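Local coordinates for stage II sporulation protein E (SpoIIE) (Moorella thermoacetica, PDB 3ZT9) that is probably a manganese-dependent protein phosphatase of the PP2C type, likely to dephosphorylate a protein of a stressosome signalling pathway that controls a secondary messenger, at residues E29-I40 with G81-R92; G64-C72 with L124-I134. All coordinates share one frame; numbering follows the deposited sequence.

Contact 1. Residues E29-I40 with G81-R92; sequences EGVIFLAVGDGI and GAVAALCRVDRR. With MN (manganese (II) ion), chain B; MN (manganese (II) ion), chain C.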
loop_
_atom_site.group_PDB
_atom_site.type_symbol
_atom_site.label_atom_id
_atom_site.label_comp_id
_atom_site.label_asym_id
_atom_site.label_seq_id
_atom_site.Cartn_x
_atom_site.Cartn_y
_atom_site.Cartn_z
ATOM N N GLU A 29 -12.116 -13.798 5.188
ATOM C CA GLU A 29 -13.227 -14.403 4.462
ATOM C C GLU A 29 -13.152 -14.148 2.944
ATOM O O GLU A 29 -14.027 -13.512 2.373
ATOM C CB GLU A 29 -14.558 -13.866 5.019
ATOM C CG GLU A 29 -15.044 -12.570 4.341
ATOM C CD GLU A 29 -14.980 -11.346 5.229
ATOM O OE1 GLU A 29 -15.141 -11.498 6.471
ATOM O OE2 GLU A 29 -14.774 -10.235 4.671
ATOM N N GLY A 30 -12.114 -14.634 2.279
ATOM C CA GLY A 30 -12.029 -14.429 0.843
ATOM C C GLY A 30 -11.877 -12.973 0.403
ATOM O O GLY A 30 -11.848 -12.696 -0.802
ATOM N N VAL A 31 -11.782 -12.053 1.361
ATOM C CA VAL A 31 -11.403 -10.661 1.063
ATOM C C VAL A 31 -10.047 -10.359 1.652
ATOM O O VAL A 31 -9.836 -10.504 2.856
ATOM C CB VAL A 31 -12.341 -9.622 1.675
ATOM C CG1 VAL A 31 -11.963 -8.201 1.223
ATOM C CG2 VAL A 31 -13.825 -9.935 1.325
ATOM N N ILE A 32 -9.147 -9.856 0.823
ATOM C CA ILE A 32 -7.794 -9.548 1.259
ATOM C C ILE A 32 -7.595 -8.032 1.232
ATOM O O ILE A 32 -7.976 -7.374 0.254
ATOM C CB ILE A 32 -6.758 -10.235 0.339
ATOM C CG1 ILE A 32 -6.981 -11.748 0.343
ATOM C CG2 ILE A 32 -5.354 -9.911 0.803
ATOM C CD1 ILE A 32 -5.897 -12.538 -0.318
ATOM N N PHE A 33 -7.042 -7.482 2.304
ATOM C CA PHE A 33 -6.710 -6.072 2.335
ATOM C C PHE A 33 -5.194 -5.909 2.269
ATOM O O PHE A 33 -4.445 -6.626 2.926
ATOM C CB PHE A 33 -7.223 -5.432 3.610
ATOM C CG PHE A 33 -8.736 -5.451 3.727
ATOM C CD1 PHE A 33 -9.398 -6.620 4.091
ATOM C CD2 PHE A 33 -9.479 -4.308 3.488
ATOM C CE1 PHE A 33 -10.800 -6.646 4.213
ATOM C CE2 PHE A 33 -10.864 -4.325 3.632
ATOM C CZ PHE A 33 -11.517 -5.498 4.005
ATOM N N LEU A 34 -4.765 -4.954 1.458
ATOM C CA LEU A 34 -3.340 -4.701 1.263
ATOM C C LEU A 34 -3.126 -3.223 1.461
ATOM O O LEU A 34 -3.755 -2.441 0.768
ATOM C CB LEU A 34 -2.919 -5.035 -0.197
ATOM C CG LEU A 34 -3.322 -6.421 -0.734
ATOM C CD1 LEU A 34 -3.069 -6.447 -2.233
ATOM C CD2 LEU A 34 -2.515 -7.509 -0.077
ATOM N N ALA A 35 -2.218 -2.830 2.347
ATOM C CA ALA A 35 -2.070 -1.416 2.626
ATOM C C ALA A 35 -0.619 -1.044 2.817
ATOM O O ALA A 35 0.166 -1.817 3.398
ATOM C CB ALA A 35 -2.880 -1.016 3.912
ATOM N N VAL A 36 -0.273 0.174 2.372
ATOM C CA VAL A 36 1.052 0.714 2.683
ATOM C C VAL A 36 0.870 2.119 3.221
ATOM O O VAL A 36 0.137 2.903 2.652
ATOM C CB VAL A 36 1.993 0.757 1.421
ATOM C CG1 VAL A 36 3.313 1.452 1.739
ATOM C CG2 VAL A 36 2.268 -0.687 0.881
ATOM N N GLY A 37 1.585 2.456 4.286
ATOM C CA GLY A 37 1.535 3.814 4.803
ATOM C C GLY A 37 2.955 4.367 4.822
ATOM O O GLY A 37 3.935 3.620 4.959
ATOM N N ASP A 38 3.066 5.689 4.706
ATOM C CA ASP A 38 4.364 6.339 4.776
ATOM C C ASP A 38 4.196 7.503 5.731
ATOM O O ASP A 38 3.527 8.451 5.387
ATOM C CB ASP A 38 4.740 6.829 3.348
ATOM C CG ASP A 38 6.011 7.666 3.303
ATOM O OD1 ASP A 38 6.506 8.068 4.375
ATOM O OD2 ASP A 38 6.513 7.943 2.189
ATOM N N GLY A 39 4.765 7.419 6.936
ATOM C CA GLY A 39 4.649 8.517 7.891
ATOM C C GLY A 39 5.462 9.728 7.441
ATOM O O GLY A 39 6.562 9.619 6.949
ATOM N N ILE A 40 4.935 10.921 7.662
ATOM C CA ILE A 40 5.632 12.096 7.156
ATOM C C ILE A 40 7.044 12.114 7.739
ATOM O O ILE A 40 7.231 11.977 8.954
ATOM C CB ILE A 40 4.914 13.394 7.526
ATOM C CG1 ILE A 40 3.541 13.497 6.833
ATOM C CG2 ILE A 40 5.818 14.598 7.173
ATOM C CD1 ILE A 40 3.631 13.786 5.350
ATOM N N GLY A 81 1.547 12.606 10.961
ATOM C CA GLY A 81 0.656 12.428 9.811
ATOM C C GLY A 81 1.218 11.359 8.894
ATOM O O GLY A 81 2.356 10.960 9.025
ATOM N N ALA A 82 0.427 10.901 7.933
ATOM C CA ALA A 82 0.914 9.899 7.008
ATOM C C ALA A 82 0.113 9.953 5.717
ATOM O O ALA A 82 -0.991 10.490 5.682
ATOM C CB ALA A 82 0.746 8.514 7.650
ATOM N N VAL A 83 0.679 9.388 4.655
ATOM C CA VAL A 83 -0.061 9.142 3.424
ATOM C C VAL A 83 -0.257 7.624 3.388
ATOM O O VAL A 83 0.516 6.905 3.995
ATOM C CB VAL A 83 0.706 9.670 2.188
ATOM C CG1 VAL A 83 0.907 11.171 2.333
ATOM C CG2 VAL A 83 2.077 8.947 1.971
ATOM N N ALA A 84 -1.282 7.130 2.712
ATOM C CA ALA A 84 -1.569 5.675 2.755
ATOM C C ALA A 84 -2.421 5.241 1.575
ATOM O O ALA A 84 -3.188 6.022 1.022
ATOM C CB ALA A 84 -2.324 5.341 4.057
ATOM N N ALA A 85 -2.265 3.985 1.198
ATOM C CA ALA A 85 -3.065 3.380 0.137
ATOM C C ALA A 85 -3.664 2.123 0.725
ATOM O O ALA A 85 -3.011 1.457 1.520
ATOM C CB ALA A 85 -2.162 3.010 -1.017
ATOM N N LEU A 86 -4.868 1.763 0.287
ATOM C CA LEU A 86 -5.452 0.493 0.643
ATOM C C LEU A 86 -6.140 -0.070 -0.595
ATOM O O LEU A 86 -6.841 0.658 -1.332
ATOM C CB LEU A 86 -6.489 0.719 1.737
ATOM C CG LEU A 86 -7.351 -0.486 2.095
ATOM C CD1 LEU A 86 -6.483 -1.540 2.672
ATOM C CD2 LEU A 86 -8.415 -0.040 3.121
ATOM N N CYS A 87 -5.917 -1.352 -0.821
ATOM C CA CYS A 87 -6.613 -2.111 -1.872
ATOM C C CYS A 87 -7.420 -3.176 -1.180
ATOM O O CYS A 87 -6.911 -3.882 -0.310
ATOM C CB CYS A 87 -5.638 -2.851 -2.797
ATOM S SG CYS A 87 -4.669 -1.845 -3.907
ATOM N N ARG A 88 -8.665 -3.331 -1.583
ATOM C CA ARG A 88 -9.516 -4.356 -0.981
ATOM C C ARG A 88 -9.854 -5.291 -2.130
ATOM O O ARG A 88 -10.461 -4.867 -3.096
ATOM C CB ARG A 88 -10.797 -3.744 -0.395
ATOM C CG ARG A 88 -11.827 -4.780 0.146
ATOM C CD ARG A 88 -13.096 -4.022 0.683
ATOM N NE ARG A 88 -14.038 -4.876 1.416
ATOM C CZ ARG A 88 -14.907 -5.691 0.839
ATOM N NH1 ARG A 88 -14.955 -5.791 -0.487
ATOM N NH2 ARG A 88 -15.727 -6.419 1.581
ATOM N N VAL A 89 -9.400 -6.528 -2.044
ATOM C CA VAL A 89 -9.582 -7.486 -3.147
ATOM C C VAL A 89 -10.535 -8.583 -2.744
ATOM O O VAL A 89 -10.215 -9.427 -1.903
ATOM C CB VAL A 89 -8.237 -8.122 -3.511
ATOM C CG1 VAL A 89 -8.369 -8.931 -4.794
ATOM C CG2 VAL A 89 -7.179 -7.003 -3.630
ATOM N N ASP A 90 -11.727 -8.556 -3.312
ATOM C CA ASP A 90 -12.724 -9.535 -3.009
ATOM C C ASP A 90 -12.619 -10.646 -4.020
ATOM O O ASP A 90 -13.255 -10.595 -5.041
ATOM C CB ASP A 90 -14.069 -8.828 -3.122
ATOM C CG ASP A 90 -15.202 -9.638 -2.635
ATOM O OD1 ASP A 90 -15.138 -10.887 -2.561
ATOM O OD2 ASP A 90 -16.221 -8.966 -2.361
ATOM N N ARG A 91 -11.812 -11.660 -3.737
ATOM C CA ARG A 91 -11.539 -12.659 -4.763
ATOM C C ARG A 91 -12.751 -13.533 -5.064
ATOM O O ARG A 91 -12.953 -13.958 -6.186
ATOM C CB ARG A 91 -10.325 -13.479 -4.332
ATOM C CG ARG A 91 -9.136 -12.593 -4.032
ATOM C CD ARG A 91 -7.944 -13.423 -3.594
ATOM N NE ARG A 91 -7.472 -14.275 -4.679
ATOM C CZ ARG A 91 -7.278 -15.588 -4.604
ATOM N NH1 ARG A 91 -7.531 -16.279 -3.484
ATOM N NH2 ARG A 91 -6.825 -16.212 -5.680
ATOM N N ARG A 92 -13.593 -13.745 -4.066
ATOM C CA ARG A 92 -14.768 -14.589 -4.230
ATOM C C ARG A 92 -15.801 -13.925 -5.150
ATOM O O ARG A 92 -16.416 -14.579 -6.001
ATOM C CB ARG A 92 -15.368 -14.902 -2.866
ATOM C CG ARG A 92 -15.671 -13.654 -2.077
ATOM C CD ARG A 92 -16.666 -13.874 -0.980
ATOM N NE ARG A 92 -17.141 -12.606 -0.431
ATOM C CZ ARG A 92 -16.947 -12.227 0.819
ATOM N NH1 ARG A 92 -16.337 -13.008 1.677
ATOM N NH2 ARG A 92 -17.406 -11.061 1.202
HETATM MN MN MN B . 8.043 9.135 5.424
HETATM MN MN MN C . 8.628 8.451 1.694
HETATM O O HOH W 1 8.694 7.092 5.828
HETATM O O HOH W 2 7.511 11.020 4.222
HETATM O O HOH W 3 9.350 9.309 3.625
HETATM O O HOH W 4 8.274 10.659 1.595
HETATM O O HOH W 5 9.058 6.376 2.269
#
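From Val31 against Asp90 to Gly39 against Ala82, strands 31-39 and 82-90 run antiparallel, their axes 4.6 Å apart at 169°, with paired N-H...O bonds at Ile32-Val89, Leu34-Cys87, Val36-Ala85 and Asp38-Val83. Beyond these, Ile40 N donates to Gly81 O (2.9 Å), extending the pairing past Gly39. On one face, Arg88 stretches beside Phe33: its CG is 3.6 Å from Phe33 CE2, with ring and guanidinium nearly perpendicular (85°). Val31 CG1 sits over the guanidinium centre, 3.8 Å above its plane, while Asn62 takes the polar end of Arg88. Ala35 faces Leu86, whose CD1 packs on Ala35 CB, and Gly37 faces Ala84; the small Ala35, Gly37 and Ala84 suit a face where helix 43-60 lies close. The other face is mostly apolar, with Leu34 CD1 4.4 Å from Val89 CG2, and packs on strand 144-148. Asp38 is its polar exception, at the metal-binding end: with CG anti to the backbone N (chi1 174°), its carboxylate bridges two manganese ions, OD1 2.1 Å from one and OD2 2.2 Å from the other; Gly39 O also binds the first. Gly41, Asp150 and Asp185 complete the protein ligands of this binuclear centre, the hallmark of PP2C-type phosphatases.

Contact 2. Residues G64-C72 with L124-I134; sequences GLVNIFQLC and LGYNYPHQLLI
An irregular loop, 124-134, wraps one side of helix 65-76 in this PP2C-type fold, and Phe69 is the residue it closes upon. Leu132 crosses Phe69 at about a right angle: Leu132 CD1 lies over one ring face, a CH-pi contact 4.3 Å from the centroid, while Leu132 CD2 reaches Phe69 CD2 (3.7 Å) and, one helical turn back, Leu65 O. Leu124 CD1 meets Phe69 CD1 obliquely at 4.1 Å and also touches Cys72 CB. Leucine suits both places: two methyls let Leu132 meet ring face and CD2 at once, and Leu124 covers CD1. Nearer the helix start, Ile134 CD1 packs on Leu65 CB (3.9 Å) and Val66 CG2. Tyr128 approaches the more exposed flank, where its chi1 of -162°, CG beside the carbonyl carbon, sets the hydroxyl against both Phe69 CB and Gln70 CG, the latter 3.3 Å from Tyr128 OH. One water joins the polar ends, accepting from Gln70 NE2 and lying 3.0 Å from Tyr128 OH. A leucine in place of Tyr128 would probably take away the hydroxyl and ring that touch Gln70 CG, and deprive that water of its hydroxyl partner. Behind the loop, Phe69 and Leu132 meet Val101 of strand 95-101, and Leu124 meets Ala84 of strand 82-90; Ile68, turned from the loop, packs against Met57 of helix 43-60, which Cys72 also touches.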
loop_
_atom_site.group_PDB
_atom_site.type_symbol
_atom_site.label_atom_id
_atom_site.label_comp_id
_atom_site.label_asym_id
_atom_site.label_seq_id
_atom_site.Cartn_x
_atom_site.Cartn_y
_atom_site.Cartn_z
ATOM N N GLY A 64 -15.868 -0.204 4.874
ATOM C CA GLY A 64 -15.854 0.608 3.660
ATOM C C GLY A 64 -14.729 1.624 3.664
ATOM O O GLY A 64 -14.367 2.151 4.705
ATOM N N LEU A 65 -14.124 1.861 2.498
ATOM C CA LEU A 65 -12.918 2.677 2.426
ATOM C C LEU A 65 -13.146 4.121 2.926
ATOM O O LEU A 65 -12.239 4.737 3.485
ATOM C CB LEU A 65 -12.371 2.670 0.980
ATOM C CG LEU A 65 -11.459 1.487 0.663
ATOM C CD1 LEU A 65 -12.270 0.185 0.808
ATOM C CD2 LEU A 65 -10.858 1.627 -0.771
ATOM N N VAL A 66 -14.338 4.677 2.721
ATOM C CA VAL A 66 -14.564 6.039 3.182
ATOM C C VAL A 66 -14.392 6.113 4.684
ATOM O O VAL A 66 -13.651 6.955 5.207
ATOM C CB VAL A 66 -15.964 6.549 2.770
ATOM C CG1 VAL A 66 -16.333 7.813 3.563
ATOM C CG2 VAL A 66 -16.003 6.785 1.238
ATOM N N ASN A 67 -15.086 5.222 5.378
ATOM C CA ASN A 67 -14.949 5.147 6.829
ATOM C C ASN A 67 -13.509 4.845 7.242
ATOM O O ASN A 67 -12.976 5.467 8.168
ATOM C CB ASN A 67 -15.870 4.088 7.409
ATOM C CG ASN A 67 -15.989 4.201 8.913
ATOM O OD1 ASN A 67 -16.522 5.184 9.434
ATOM N ND2 ASN A 67 -15.483 3.205 9.624
ATOM N N ILE A 68 -12.872 3.905 6.556
ATOM C CA ILE A 68 -11.511 3.506 6.921
ATOM C C ILE A 68 -10.551 4.697 6.894
ATOM O O ILE A 68 -9.807 4.928 7.847
ATOM C CB ILE A 68 -10.980 2.398 6.023
ATOM C CG1 ILE A 68 -11.660 1.064 6.348
ATOM C CG2 ILE A 68 -9.446 2.252 6.191
ATOM C CD1 ILE A 68 -11.552 0.044 5.200
ATOM N N PHE A 69 -10.608 5.491 5.834
ATOM C CA PHE A 69 -9.676 6.602 5.683
ATOM C C PHE A 69 -10.031 7.747 6.604
ATOM O O PHE A 69 -9.147 8.409 7.117
ATOM C CB PHE A 69 -9.627 7.054 4.200
ATOM C CG PHE A 69 -8.650 6.266 3.379
ATOM C CD1 PHE A 69 -7.327 6.660 3.301
ATOM C CD2 PHE A 69 -9.040 5.115 2.755
ATOM C CE1 PHE A 69 -6.390 5.914 2.574
ATOM C CE2 PHE A 69 -8.132 4.366 2.004
ATOM C CZ PHE A 69 -6.802 4.770 1.911
ATOM N N GLN A 70 -11.327 7.947 6.851
ATOM C CA GLN A 70 -11.794 9.003 7.756
ATOM C C GLN A 70 -11.365 8.704 9.197
ATOM O O GLN A 70 -10.886 9.581 9.884
ATOM C CB GLN A 70 -13.323 9.215 7.649
ATOM C CG GLN A 70 -13.745 9.940 6.366
ATOM C CD GLN A 70 -15.252 10.074 6.224
ATOM O OE1 GLN A 70 -16.019 9.559 7.042
ATOM N NE2 GLN A 70 -15.683 10.776 5.185
ATOM N N LEU A 71 -11.481 7.457 9.648
ATOM C CA LEU A 71 -10.972 7.116 10.973
ATOM C C LEU A 71 -9.433 7.234 11.040
ATOM O O LEU A 71 -8.899 7.680 12.053
ATOM C CB LEU A 71 -11.426 5.729 11.442
ATOM C CG LEU A 71 -10.893 5.324 12.840
ATOM C CD1 LEU A 71 -9.393 5.329 12.874
ATOM C CD2 LEU A 71 -11.367 6.211 13.983
ATOM N N CYS A 72 -8.719 6.807 9.993
ATOM C CA CYS A 72 -7.259 6.958 9.946
ATOM C C CYS A 72 -6.858 8.391 10.202
ATOM O O CYS A 72 -5.964 8.670 11.011
ATOM C CB CYS A 72 -6.696 6.594 8.562
ATOM S SG CYS A 72 -6.371 4.886 8.314
ATOM N N LEU A 124 -3.057 12.334 5.887
ATOM C CA LEU A 124 -3.961 11.856 6.926
ATOM C C LEU A 124 -3.474 12.412 8.250
ATOM O O LEU A 124 -2.280 12.315 8.575
ATOM C CB LEU A 124 -4.027 10.316 6.935
ATOM C CG LEU A 124 -4.569 9.759 5.602
ATOM C CD1 LEU A 124 -4.287 8.241 5.510
ATOM C CD2 LEU A 124 -6.024 10.063 5.424
ATOM N N GLY A 125 -4.410 12.989 9.004
ATOM C CA GLY A 125 -4.114 13.632 10.266
ATOM C C GLY A 125 -4.073 15.141 10.195
ATOM O O GLY A 125 -4.191 15.817 11.217
ATOM N N TYR A 126 -3.927 15.677 8.986
ATOM C CA TYR A 126 -3.813 17.126 8.795
ATOM C C TYR A 126 -4.751 17.753 7.781
ATOM O O TYR A 126 -5.414 18.728 8.104
ATOM C CB TYR A 126 -2.361 17.488 8.508
ATOM C CG TYR A 126 -1.571 17.360 9.768
ATOM C CD1 TYR A 126 -1.580 18.380 10.718
ATOM C CD2 TYR A 126 -0.877 16.194 10.057
ATOM C CE1 TYR A 126 -0.889 18.260 11.892
ATOM C CE2 TYR A 126 -0.180 16.066 11.233
ATOM C CZ TYR A 126 -0.191 17.103 12.145
ATOM O OH TYR A 126 0.499 16.984 13.318
ATOM N N ASN A 127 -4.801 17.225 6.563
ATOM C CA ASN A 127 -5.640 17.812 5.511
ATOM C C ASN A 127 -6.344 16.731 4.693
ATOM O O ASN A 127 -5.782 16.182 3.746
ATOM C CB ASN A 127 -4.831 18.763 4.604
ATOM C CG ASN A 127 -3.687 18.068 3.903
ATOM O OD1 ASN A 127 -3.525 16.876 4.054
ATOM N ND2 ASN A 127 -2.887 18.803 3.133
ATOM N N TYR A 128 -7.574 16.420 5.094
ATOM C CA TYR A 128 -8.374 15.382 4.450
ATOM C C TYR A 128 -8.937 15.917 3.115
ATOM O O TYR A 128 -9.487 17.011 3.079
ATOM C CB TYR A 128 -9.505 14.915 5.392
ATOM C CG TYR A 128 -10.081 13.582 4.999
ATOM C CD1 TYR A 128 -9.410 12.405 5.300
ATOM C CD2 TYR A 128 -11.278 13.500 4.296
ATOM C CE1 TYR A 128 -9.921 11.168 4.916
ATOM C CE2 TYR A 128 -11.800 12.276 3.908
ATOM C CZ TYR A 128 -11.114 11.113 4.218
ATOM O OH TYR A 128 -11.638 9.897 3.835
ATOM N N PRO A 129 -8.794 15.150 2.010
ATOM C CA PRO A 129 -9.316 15.634 0.721
ATOM C C PRO A 129 -10.828 15.866 0.724
ATOM O O PRO A 129 -11.578 15.200 1.449
ATOM C CB PRO A 129 -8.980 14.500 -0.247
ATOM C CG PRO A 129 -8.932 13.264 0.639
ATOM C CD PRO A 129 -8.289 13.767 1.916
ATOM N N HIS A 130 -11.264 16.820 -0.091
ATOM C CA HIS A 130 -12.682 17.111 -0.248
ATOM C C HIS A 130 -13.470 15.807 -0.207
ATOM O O HIS A 130 -14.503 15.710 0.452
ATOM C CB HIS A 130 -12.923 17.851 -1.567
ATOM C CG HIS A 130 -14.332 18.321 -1.751
ATOM N ND1 HIS A 130 -14.912 19.264 -0.930
ATOM C CD2 HIS A 130 -15.275 17.985 -2.664
ATOM C CE1 HIS A 130 -16.152 19.486 -1.326
ATOM N NE2 HIS A 130 -16.399 18.722 -2.376
ATOM N N GLN A 131 -12.965 14.798 -0.908
ATOM C CA GLN A 131 -13.563 13.474 -0.864
ATOM C C GLN A 131 -12.675 12.413 -1.526
ATOM O O GLN A 131 -11.950 12.673 -2.503
ATOM C CB GLN A 131 -14.950 13.481 -1.506
ATOM C CG GLN A 131 -14.966 13.682 -3.011
ATOM C CD GLN A 131 -16.262 13.191 -3.638
ATOM O OE1 GLN A 131 -17.351 13.380 -3.079
ATOM N NE2 GLN A 131 -16.148 12.535 -4.799
ATOM N N LEU A 132 -12.752 11.214 -0.969
ATOM C CA LEU A 132 -11.913 10.105 -1.368
ATOM C C LEU A 132 -12.344 9.592 -2.730
ATOM O O LEU A 132 -13.528 9.366 -2.952
ATOM C CB LEU A 132 -12.079 8.994 -0.324
ATOM C CG LEU A 132 -11.087 7.845 -0.294
ATOM C CD1 LEU A 132 -9.644 8.287 -0.000
ATOM C CD2 LEU A 132 -11.574 6.841 0.742
ATOM N N LEU A 133 -11.398 9.389 -3.638
ATOM C CA LEU A 133 -11.744 8.832 -4.950
ATOM C C LEU A 133 -11.444 7.340 -4.965
ATOM O O LEU A 133 -10.294 6.918 -5.002
ATOM C CB LEU A 133 -10.983 9.533 -6.068
ATOM C CG LEU A 133 -11.630 10.838 -6.542
ATOM C CD1 LEU A 133 -10.740 11.506 -7.564
ATOM C CD2 LEU A 133 -13.012 10.594 -7.126
ATOM N N ILE A 134 -12.485 6.526 -4.909
ATOM C CA ILE A 134 -12.258 5.080 -4.882
ATOM C C ILE A 134 -12.286 4.529 -6.285
ATOM O O ILE A 134 -13.305 4.636 -6.992
ATOM C CB ILE A 134 -13.372 4.383 -4.067
ATOM C CG1 ILE A 134 -13.285 4.847 -2.614
ATOM C CG2 ILE A 134 -13.224 2.871 -4.154
ATOM C CD1 ILE A 134 -14.519 4.478 -1.744
HETATM O O HOH W 6 -14.188 10.696 2.574
#

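How the contacts relate
The centres of contacts 1 and 2 lie about 13 Å apart, and the two contacts touch. Along the chain their segments alternate: strand 31-39, helix 65-76, strand 82-90, then loop 124-134. Helix 65-76 leads into strand 82-90 and lies on the sheet face that also carries helix 43-60, with Ile68 CD1 3.8 Å from Leu86 CD2. The loop joins the same strand near its start, where Leu124 N and Ala82 O form a probable hydrogen bond (2.8 Å). Strand 82-90 is thus common ground: contact 1 builds the middle of one sheet and reaches the binuclear manganese centre, whereas contact 2 joins part of the helical layer on that sheet to loop 124-134 beside it.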